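Long-range contact in conserved hypothetical protein NMB0706 (Neisseria meningitidis, PDB 1RV9), which is of unknown function but belongs to the YfiH (DUF152) family, whose members are related to multi-copper polyphenol oxidoreductases, and may be an enzyme: residues Y77-A89 with H135-T149. Residues are numbered along the deposited sequence; the frame is centred on the assembly and turned at random.
Sequences YLNQIHSTVVVNA and HAGWRGLAGGVLQNT. With SO4 (sulfate ion), chain B.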
loop_
_atom_site.group_PDB
_atom_site.type_symbol
_atom_site.label_atom_id
_atom_site.label_comp_id
_atom_site.label_asym_id
_atom_site.label_seq_id
_atom_site.Cartn_x
_atom_site.Cartn_y
_atom_site.Cartn_z
ATOM N N TYR A 77 1.018 -0.640 12.529
ATOM C CA TYR A 77 1.882 0.238 11.752
ATOM C C TYR A 77 3.288 -0.357 11.789
ATOM O O TYR A 77 3.752 -0.818 12.837
ATOM C CB TYR A 77 1.896 1.644 12.358
ATOM C CG TYR A 77 0.580 2.368 12.234
ATOM C CD1 TYR A 77 0.143 2.852 10.999
ATOM C CD2 TYR A 77 -0.248 2.543 13.342
ATOM C CE1 TYR A 77 -1.087 3.490 10.870
ATOM C CE2 TYR A 77 -1.483 3.180 13.223
ATOM C CZ TYR A 77 -1.895 3.649 11.986
ATOM O OH TYR A 77 -3.115 4.270 11.854
ATOM N N LEU A 78 3.965 -0.343 10.648
ATOM C CA LEU A 78 5.308 -0.905 10.557
ATOM C C LEU A 78 6.355 0.166 10.311
ATOM O O LEU A 78 6.044 1.260 9.842
ATOM C CB LEU A 78 5.389 -1.896 9.390
ATOM C CG LEU A 78 4.306 -2.965 9.234
ATOM C CD1 LEU A 78 4.476 -3.642 7.876
ATOM C CD2 LEU A 78 4.397 -3.981 10.364
ATOM N N ASN A 79 7.603 -0.147 10.642
ATOM C CA ASN A 79 8.676 0.782 10.339
ATOM C C ASN A 79 9.094 0.298 8.958
ATOM O O ASN A 79 9.940 -0.592 8.822
ATOM C CB ASN A 79 9.846 0.654 11.312
ATOM C CG ASN A 79 10.991 1.575 10.943
ATOM O OD1 ASN A 79 10.773 2.738 10.603
ATOM N ND2 ASN A 79 12.216 1.065 11.004
ATOM N N GLN A 80 8.465 0.867 7.936
ATOM C CA GLN A 80 8.729 0.484 6.558
ATOM C C GLN A 80 10.117 0.908 6.112
ATOM O O GLN A 80 10.511 2.059 6.292
ATOM C CB GLN A 80 7.647 1.088 5.654
ATOM C CG GLN A 80 6.254 0.615 6.053
ATOM C CD GLN A 80 5.113 1.361 5.378
ATOM O OE1 GLN A 80 3.945 1.115 5.684
ATOM N NE2 GLN A 80 5.438 2.273 4.468
ATOM N N ILE A 81 10.851 -0.031 5.527
ATOM C CA ILE A 81 12.204 0.241 5.064
ATOM C C ILE A 81 12.417 -0.203 3.618
ATOM O O ILE A 81 13.548 -0.449 3.196
ATOM C CB ILE A 81 13.244 -0.457 5.967
ATOM C CG1 ILE A 81 12.939 -1.955 6.062
ATOM C CG2 ILE A 81 13.237 0.178 7.346
ATOM C CD1 ILE A 81 14.013 -2.755 6.775
ATOM N N HIS A 82 11.322 -0.293 2.867
ATOM C CA HIS A 82 11.366 -0.692 1.465
ATOM C C HIS A 82 12.009 -2.057 1.251
ATOM O O HIS A 82 12.707 -2.294 0.260
ATOM C CB HIS A 82 12.077 0.392 0.653
ATOM C CG HIS A 82 11.295 1.663 0.557
ATOM N ND1 HIS A 82 10.395 1.908 -0.457
ATOM C CD2 HIS A 82 11.231 2.738 1.381
ATOM C CE1 HIS A 82 9.811 3.077 -0.256
ATOM N NE2 HIS A 82 10.301 3.599 0.854
ATOM N N SER A 83 11.745 -2.949 2.198
ATOM C CA SER A 83 12.243 -4.316 2.176
ATOM C C SER A 83 11.157 -5.200 1.581
ATOM O O SER A 83 10.124 -4.716 1.109
ATOM C CB SER A 83 12.521 -4.801 3.600
ATOM O OG SER A 83 11.298 -5.044 4.290
ATOM N N THR A 84 11.394 -6.503 1.615
ATOM C CA THR A 84 10.426 -7.475 1.121
ATOM C C THR A 84 10.017 -8.342 2.309
ATOM O O THR A 84 9.481 -9.437 2.142
ATOM C CB THR A 84 11.038 -8.377 0.029
ATOM O OG1 THR A 84 12.152 -9.098 0.572
ATOM C CG2 THR A 84 11.500 -7.540 -1.157
ATOM N N VAL A 85 10.263 -7.830 3.512
ATOM C CA VAL A 85 9.957 -8.553 4.743
ATOM C C VAL A 85 8.492 -8.485 5.153
ATOM O O VAL A 85 7.899 -7.406 5.228
ATOM C CB VAL A 85 10.834 -8.038 5.910
ATOM C CG1 VAL A 85 10.523 -8.800 7.196
ATOM C CG2 VAL A 85 12.301 -8.199 5.549
ATOM N N VAL A 86 7.930 -9.659 5.425
ATOM C CA VAL A 86 6.537 -9.803 5.834
ATOM C C VAL A 86 6.494 -10.310 7.272
ATOM O O VAL A 86 7.245 -11.216 7.639
ATOM C CB VAL A 86 5.806 -10.838 4.948
ATOM C CG1 VAL A 86 4.329 -10.888 5.312
ATOM C CG2 VAL A 86 6.001 -10.504 3.479
ATOM N N VAL A 87 5.623 -9.722 8.085
ATOM C CA VAL A 87 5.475 -10.139 9.474
ATOM C C VAL A 87 4.017 -10.455 9.779
ATOM O O VAL A 87 3.128 -10.129 8.994
ATOM C CB VAL A 87 5.925 -9.036 10.456
ATOM C CG1 VAL A 87 7.392 -8.715 10.241
ATOM C CG2 VAL A 87 5.066 -7.786 10.273
ATOM N N ASN A 88 3.776 -11.111 10.910
ATOM C CA ASN A 88 2.408 -11.400 11.323
ATOM C C ASN A 88 1.954 -10.130 12.029
ATOM O O ASN A 88 2.581 -9.696 12.996
ATOM C CB ASN A 88 2.357 -12.585 12.291
ATOM C CG ASN A 88 2.564 -13.913 11.595
ATOM O OD1 ASN A 88 2.122 -14.108 10.463
ATOM N ND2 ASN A 88 3.221 -14.845 12.277
ATOM N N ALA A 89 0.876 -9.525 11.541
ATOM C CA ALA A 89 0.387 -8.283 12.126
ATOM C C ALA A 89 0.118 -8.390 13.618
ATOM O O ALA A 89 0.385 -7.447 14.366
ATOM C CB ALA A 89 -0.874 -7.822 11.399
ATOM N N HIS A 135 3.495 -2.929 1.314
ATOM C CA HIS A 135 4.023 -1.636 0.890
ATOM C C HIS A 135 4.888 -1.914 -0.333
ATOM O O HIS A 135 5.975 -2.491 -0.220
ATOM C CB HIS A 135 4.872 -1.038 2.013
ATOM C CG HIS A 135 5.628 0.192 1.618
ATOM N ND1 HIS A 135 6.961 0.369 1.921
ATOM C CD2 HIS A 135 5.236 1.319 0.977
ATOM C CE1 HIS A 135 7.359 1.550 1.483
ATOM N NE2 HIS A 135 6.330 2.147 0.907
ATOM N N ALA A 136 4.401 -1.500 -1.497
ATOM C CA ALA A 136 5.112 -1.744 -2.739
ATOM C C ALA A 136 5.688 -0.525 -3.437
ATOM O O ALA A 136 5.107 -0.018 -4.401
ATOM C CB ALA A 136 4.203 -2.519 -3.706
ATOM N N GLY A 137 6.818 -0.039 -2.930
ATOM C CA GLY A 137 7.505 1.058 -3.583
ATOM C C GLY A 137 8.175 0.326 -4.732
ATOM O O GLY A 137 8.039 -0.898 -4.817
ATOM N N TRP A 138 8.898 1.008 -5.611
ATOM C CA TRP A 138 9.508 0.276 -6.714
ATOM C C TRP A 138 10.541 -0.741 -6.240
ATOM O O TRP A 138 10.674 -1.805 -6.832
ATOM C CB TRP A 138 10.127 1.224 -7.754
ATOM C CG TRP A 138 11.419 1.879 -7.362
ATOM C CD1 TRP A 138 11.577 3.093 -6.755
ATOM C CD2 TRP A 138 12.736 1.369 -7.592
ATOM N NE1 TRP A 138 12.913 3.373 -6.599
ATOM C CE2 TRP A 138 13.647 2.331 -7.100
ATOM C CE3 TRP A 138 13.237 0.190 -8.161
ATOM C CZ2 TRP A 138 15.034 2.153 -7.168
ATOM C CZ3 TRP A 138 14.613 0.014 -8.229
ATOM C CH2 TRP A 138 15.497 0.990 -7.732
ATOM N N ARG A 139 11.255 -0.431 -5.161
ATOM C CA ARG A 139 12.265 -1.357 -4.653
ATOM C C ARG A 139 11.644 -2.644 -4.119
ATOM O O ARG A 139 12.074 -3.742 -4.473
ATOM C CB ARG A 139 13.103 -0.682 -3.563
ATOM C CG ARG A 139 14.069 0.360 -4.106
ATOM C CD ARG A 139 14.715 1.171 -2.995
ATOM N NE ARG A 139 15.584 2.212 -3.540
ATOM C CZ ARG A 139 16.792 1.995 -4.048
ATOM N NH1 ARG A 139 17.298 0.769 -4.079
ATOM N NH2 ARG A 139 17.490 3.007 -4.548
ATOM N N GLY A 140 10.637 -2.514 -3.263
ATOM C CA GLY A 140 10.000 -3.700 -2.718
ATOM C C GLY A 140 9.240 -4.479 -3.774
ATOM O O GLY A 140 9.184 -5.714 -3.740
ATOM N N LEU A 141 8.652 -3.762 -4.725
ATOM C CA LEU A 141 7.886 -4.411 -5.780
ATOM C C LEU A 141 8.822 -5.246 -6.653
ATOM O O LEU A 141 8.553 -6.419 -6.926
ATOM C CB LEU A 141 7.151 -3.360 -6.622
ATOM C CG LEU A 141 6.156 -3.880 -7.666
ATOM C CD1 LEU A 141 5.075 -4.706 -6.983
ATOM C CD2 LEU A 141 5.537 -2.707 -8.419
ATOM N N ALA A 142 9.930 -4.649 -7.074
ATOM C CA ALA A 142 10.892 -5.363 -7.905
ATOM C C ALA A 142 11.599 -6.443 -7.091
ATOM O O ALA A 142 12.068 -7.441 -7.643
ATOM C CB ALA A 142 11.916 -4.385 -8.483
ATOM N N GLY A 143 11.657 -6.241 -5.776
ATOM C CA GLY A 143 12.324 -7.187 -4.895
ATOM C C GLY A 143 11.528 -8.424 -4.519
ATOM O O GLY A 143 12.106 -9.407 -4.039
ATOM N N GLY A 144 10.211 -8.373 -4.708
ATOM C CA GLY A 144 9.367 -9.515 -4.404
ATOM C C GLY A 144 8.522 -9.431 -3.145
ATOM O O GLY A 144 8.158 -10.461 -2.579
ATOM N N VAL A 145 8.193 -8.223 -2.697
ATOM C CA VAL A 145 7.382 -8.095 -1.489
ATOM C C VAL A 145 5.997 -8.713 -1.680
ATOM O O VAL A 145 5.443 -9.299 -0.747
ATOM C CB VAL A 145 7.238 -6.610 -1.043
ATOM C CG1 VAL A 145 6.424 -5.827 -2.054
ATOM C CG2 VAL A 145 6.596 -6.543 0.348
ATOM N N LEU A 146 5.442 -8.606 -2.885
ATOM C CA LEU A 146 4.118 -9.175 -3.132
ATOM C C LEU A 146 4.168 -10.702 -3.099
ATOM O O LEU A 146 3.308 -11.345 -2.489
ATOM C CB LEU A 146 3.555 -8.685 -4.469
ATOM C CG LEU A 146 3.339 -7.167 -4.579
ATOM C CD1 LEU A 146 2.557 -6.848 -5.841
ATOM C CD2 LEU A 146 2.575 -6.652 -3.365
ATOM N N GLN A 147 5.177 -11.281 -3.743
ATOM C CA GLN A 147 5.318 -12.734 -3.754
ATOM C C GLN A 147 5.486 -13.269 -2.335
ATOM O O GLN A 147 4.907 -14.297 -1.985
ATOM C CB GLN A 147 6.514 -13.167 -4.615
ATOM C CG GLN A 147 6.382 -12.843 -6.100
ATOM C CD GLN A 147 6.989 -11.503 -6.467
ATOM O OE1 GLN A 147 6.706 -10.485 -5.834
ATOM N NE2 GLN A 147 7.824 -11.496 -7.500
ATOM N N ASN A 148 6.268 -12.573 -1.512
ATOM C CA ASN A 148 6.479 -13.011 -0.134
ATOM C C ASN A 148 5.200 -12.889 0.692
ATOM O O ASN A 148 4.940 -13.707 1.576
ATOM C CB ASN A 148 7.598 -12.204 0.533
ATOM C CG ASN A 148 8.952 -12.466 -0.088
ATOM O OD1 ASN A 148 9.142 -13.463 -0.786
ATOM N ND2 ASN A 148 9.906 -11.580 0.174
ATOM N N THR A 149 4.404 -11.864 0.409
ATOM C CA THR A 149 3.153 -11.673 1.138
ATOM C C THR A 149 2.186 -12.800 0.791
ATOM O O THR A 149 1.565 -13.398 1.669
ATOM C CB THR A 149 2.519 -10.317 0.788
ATOM O OG1 THR A 149 3.417 -9.268 1.171
ATOM C CG2 THR A 149 1.186 -10.140 1.525
HETATM S S SO4 B . 9.378 6.823 2.668
HETATM O O1 SO4 B . 10.753 7.088 3.141
HETATM O O2 SO4 B . 8.412 7.278 3.687
HETATM O O3 SO4 B . 9.143 7.552 1.411
HETATM O O4 SO4 B . 9.203 5.378 2.447
HETATM O O HOH W 1 9.313 -0.524 -1.609
HETATM O O HOH W 2 8.727 -2.496 0.253
#
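His-135 meets Gln-80 and His-82 with different parts of its imidazole. His-135 CB lies 4.1 Å from Gln-80 CD. With CG anti to the backbone N (chi1 172°), the ring extends beneath the Gln-80 amide, whose NE2 sits over the ring centre, 3.4 Å above the plane, the two planes only 26° apart. Gln-80 OE1 accepts from the backbone N of Met-114, which helps hold the amide in place. At the rim, His-135 ND1 is hydrogen-bonded to Asp-100, while His-135 CE1 approaches His-82 CE1 to 3.4 Å. Ring centroids 4.7 Å apart and planes at 62° define a T-shaped pair in which His-135 presents its edge to the face of His-82. Asp-100 also binds the backbone N of His-82, tying both partners to one carboxylate. With Cys-118 and Asp-100, His-135 fits the geometry of a Cys-His-Asp triad, a possible active site in this family but unconfirmed here. Consistent with an anion pocket, His-82 NE2 donates to a sulfate oxygen, O4, at 2.6 Å; His-52 and Arg-247 bind the same ion, which probably came from the crystallisation liquor. At the ring's other nitrogen, ND1 hydrogen-bonds a water that also accepts from Gly-140 N.

Farther along, Thr-84 CG2 packs against the end of helix 138-143, 3.5 Å from Gly-143 C, where Gly-144 closes a Schellman motif and N-caps the next helix. From that helix Asn-148 ND2 donates to Thr-84 O (2.9 Å), nearly straight, with the acceptor close to the amide plane. Val-86 CG2 then rests 3.7 Å from Thr-149 OG1, a hydroxyl that itself donates to Val-145 O.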